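PDB 4NNZ: probable zinc protease, which probably acts as the M16-family metallopeptidase subunit of a heterodimeric zinc protease, hydrolysing peptide bonds. Local coordinates for residues A[53-57]-A[120-124]. Sequence-based numbering, arbitrary orientation.
Sequences LEHMM and QFKSE
The edge of the His-55 ring, at NE2, meets the carboxylate of Glu-124, whose OE1 lies near the ring plane and whose CD is in it; ring and carboxylate planes are turned 37° apart. Met-56 SD lies 5.4 Å from the centroid of the Phe-121 ring and 75° off its normal, an oblique Met-aromatic contact; the placement of the methyl CE is doubtful. His-55 holds CG anti to its N (chi1 -177°), which sends the imidazole out from helix 49-56 to the side chain of Glu-124 on helix 118-137. His-55 NE2 and Glu-124 OE1 are modelled 2.4 Å apart, very short, and OE1 is crowded, so this hydrogen bond is doubtful in detail. Val-127 and Ile-128, farther along the same helix, also touch His-55. Met-56 suits the interior between the helices: its flexible chain bends at chi2, bringing SD alongside Glu-124, 3.8 Å from Glu-124 CB, while Leu-116 and Leu-177 add apolar cover. Gln-120 runs past Met-56 in the opposite direction; its long amide side chain can offer a donor to a carbonyl at a helix end, and NE2 gives Met-56 O a weak hydrogen bond (3.3 Å). Glu-54 and His-55 close an HXXEH sequence, the inverted zinc motif of M16 peptidases. By family analogy NE2 would normally face the metal, so the doubtful contact implies only that Glu-124 lies beside the zinc-motif histidine.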
ATOM      1  N   LEU A  53       7.195  13.996  12.056  1.00 38.32           N
ATOM      2  CA  LEU A  53       6.696  15.256  12.484  1.00 37.23           C
ATOM      3  C   LEU A  53       6.670  15.263  13.980  1.00 38.13           C
ATOM      4  O   LEU A  53       6.949  16.259  14.583  1.00 36.04           O
ATOM      5  CB  LEU A  53       5.318  15.499  11.909  1.00 37.52           C
ATOM      6  CG  LEU A  53       4.611  16.810  12.205  1.00 39.63           C
ATOM      7  CD1 LEU A  53       5.428  18.014  11.819  1.00 37.41           C
ATOM      8  CD2 LEU A  53       3.266  16.864  11.545  1.00 38.03           C
ATOM      9  N   GLU A  54       6.329  14.139  14.565  1.00 39.00           N
ATOM     10  CA  GLU A  54       6.284  14.004  15.989  1.00 44.95           C
ATOM     11  C   GLU A  54       7.666  14.102  16.564  1.00 47.02           C
ATOM     12  O   GLU A  54       7.914  14.836  17.471  1.00 45.69           O
ATOM     13  CB  GLU A  54       5.666  12.678  16.352  1.00 46.92           C
ATOM     14  CG  GLU A  54       5.842  12.279  17.792  1.00 48.99           C
ATOM     15  CD  GLU A  54       6.867  11.210  17.983  1.00 48.89           C
ATOM     16  OE1 GLU A  54       6.665  10.101  17.518  1.00 49.54           O
ATOM     17  OE2 GLU A  54       7.880  11.488  18.599  1.00 52.70           O
ATOM     18  N   HIS A  55       8.567  13.339  16.011  1.00 49.34           N
ATOM     19  CA  HIS A  55       9.931  13.367  16.430  1.00 54.66           C
ATOM     20  C   HIS A  55      10.470  14.791  16.450  1.00 55.02           C
ATOM     21  O   HIS A  55      11.252  15.150  17.285  1.00 54.13           O
ATOM     22  CB  HIS A  55      10.739  12.497  15.499  1.00 53.04           C
ATOM     23  CG  HIS A  55      12.170  12.389  15.871  1.00 57.01           C
ATOM     24  ND1 HIS A  55      12.671  11.336  16.588  1.00 63.06           N
ATOM     25  CD2 HIS A  55      13.212  13.208  15.635  1.00 61.51           C
ATOM     26  CE1 HIS A  55      13.961  11.509  16.774  1.00 70.99           C
ATOM     27  NE2 HIS A  55      14.315  12.641  16.208  1.00 66.91           N
ATOM     28  N   MET A  56      10.025  15.607  15.531  1.00 57.43           N
ATOM     29  CA  MET A  56      10.554  16.932  15.380  1.00 65.01           C
ATOM     30  C   MET A  56      10.079  17.926  16.421  1.00 65.47           C
ATOM     31  O   MET A  56      10.783  18.833  16.776  1.00 63.61           O
ATOM     32  CB  MET A  56      10.218  17.447  13.998  1.00 70.58           C
ATOM     33  CG  MET A  56      11.405  17.989  13.274  1.00 69.81           C
ATOM     34  SD  MET A  56      12.005  16.807  12.119  1.00 70.81           S
ATOM     35  CE  MET A  56      12.732  17.896  10.944  1.00 79.61           C
ATOM     36  N   MET A  57       8.873  17.759  16.903  1.00 66.12           N
ATOM     37  CA  MET A  57       8.394  18.582  17.977  1.00 71.82           C
ATOM     38  C   MET A  57       8.811  17.936  19.259  1.00 79.32           C
ATOM     39  O   MET A  57       8.011  17.474  20.028  1.00 76.70           O
ATOM     40  CB  MET A  57       6.901  18.728  17.905  1.00 75.54           C
ATOM     41  CG  MET A  57       6.458  19.206  16.554  1.00 78.03           C
ATOM     42  SD  MET A  57       4.730  18.919  16.289  1.00 82.20           S
ATOM     43  CE  MET A  57       4.212  20.615  16.239  1.00 81.32           C
ATOM     44  N   GLN A 120      17.378  22.556  11.736  1.00 58.54           N
ATOM     45  CA  GLN A 120      17.002  21.487  12.608  1.00 59.63           C
ATOM     46  C   GLN A 120      16.628  20.285  11.783  1.00 60.46           C
ATOM     47  O   GLN A 120      16.957  19.179  12.110  1.00 55.64           O
ATOM     48  CB  GLN A 120      15.822  21.931  13.461  1.00 61.57           C
ATOM     49  CG  GLN A 120      15.477  21.044  14.630  1.00 69.55           C
ATOM     50  CD  GLN A 120      14.171  21.433  15.311  1.00 79.73           C
ATOM     51  OE1 GLN A 120      13.931  22.594  15.612  1.00 67.44           O
ATOM     52  NE2 GLN A 120      13.330  20.453  15.564  1.00 76.64           N
ATOM     53  N   PHE A 121      15.888  20.519  10.718  1.00 58.53           N
ATOM     54  CA  PHE A 121      15.313  19.442   9.979  1.00 54.28           C
ATOM     55  C   PHE A 121      16.389  18.588   9.402  1.00 49.17           C
ATOM     56  O   PHE A 121      16.364  17.406   9.521  1.00 46.13           O
ATOM     57  CB  PHE A 121      14.442  19.992   8.863  1.00 56.76           C
ATOM     58  CG  PHE A 121      13.982  18.954   7.906  1.00 52.28           C
ATOM     59  CD1 PHE A 121      13.033  18.069   8.272  1.00 46.82           C
ATOM     60  CD2 PHE A 121      14.529  18.852   6.669  1.00 52.21           C
ATOM     61  CE1 PHE A 121      12.620  17.099   7.419  1.00 48.25           C
ATOM     62  CE2 PHE A 121      14.125  17.876   5.809  1.00 52.09           C
ATOM     63  CZ  PHE A 121      13.166  17.002   6.186  1.00 48.81           C
ATOM     64  N   LYS A 122      17.374  19.217   8.823  1.00 52.52           N
ATOM     65  CA  LYS A 122      18.402  18.496   8.141  1.00 55.67           C
ATOM     66  C   LYS A 122      19.125  17.563   9.062  1.00 55.15           C
ATOM     67  O   LYS A 122      19.517  16.507   8.648  1.00 52.71           O
ATOM     68  CB  LYS A 122      19.390  19.459   7.547  1.00 61.47           C
ATOM     69  CG  LYS A 122      19.273  19.583   6.059  1.00 71.54           C
ATOM     70  CD  LYS A 122      18.687  20.926   5.679  1.00 80.70           C
ATOM     71  CE  LYS A 122      18.507  21.049   4.183  1.00 86.49           C
ATOM     72  NZ  LYS A 122      19.631  21.777   3.530  1.00 87.25           N
ATOM     73  N   SER A 123      19.364  17.970  10.290  1.00 53.57           N
ATOM     74  CA  SER A 123      19.923  17.055  11.262  1.00 56.95           C
ATOM     75  C   SER A 123      19.022  15.925  11.705  1.00 52.64           C
ATOM     76  O   SER A 123      19.454  14.814  11.804  1.00 54.82           O
ATOM     77  CB  SER A 123      20.499  17.797  12.454  1.00 58.46           C
ATOM     78  OG  SER A 123      19.569  17.883  13.489  1.00 61.41           O
ATOM     79  N   GLU A 124      17.775  16.224  11.995  1.00 49.61           N
ATOM     80  CA  GLU A 124      16.852  15.235  12.498  1.00 51.85           C
ATOM     81  C   GLU A 124      16.524  14.111  11.547  1.00 48.15           C
ATOM     82  O   GLU A 124      16.297  13.011  11.966  1.00 45.64           O
ATOM     83  CB  GLU A 124      15.591  15.881  13.009  1.00 54.81           C
ATOM     84  CG  GLU A 124      15.746  16.565  14.339  1.00 68.49           C
ATOM     85  CD  GLU A 124      16.172  15.641  15.465  1.00 82.51           C
ATOM     86  OE1 GLU A 124      15.673  14.506  15.552  1.00 82.94           O
ATOM     87  OE2 GLU A 124      17.000  16.063  16.292  1.00 81.54           O
TER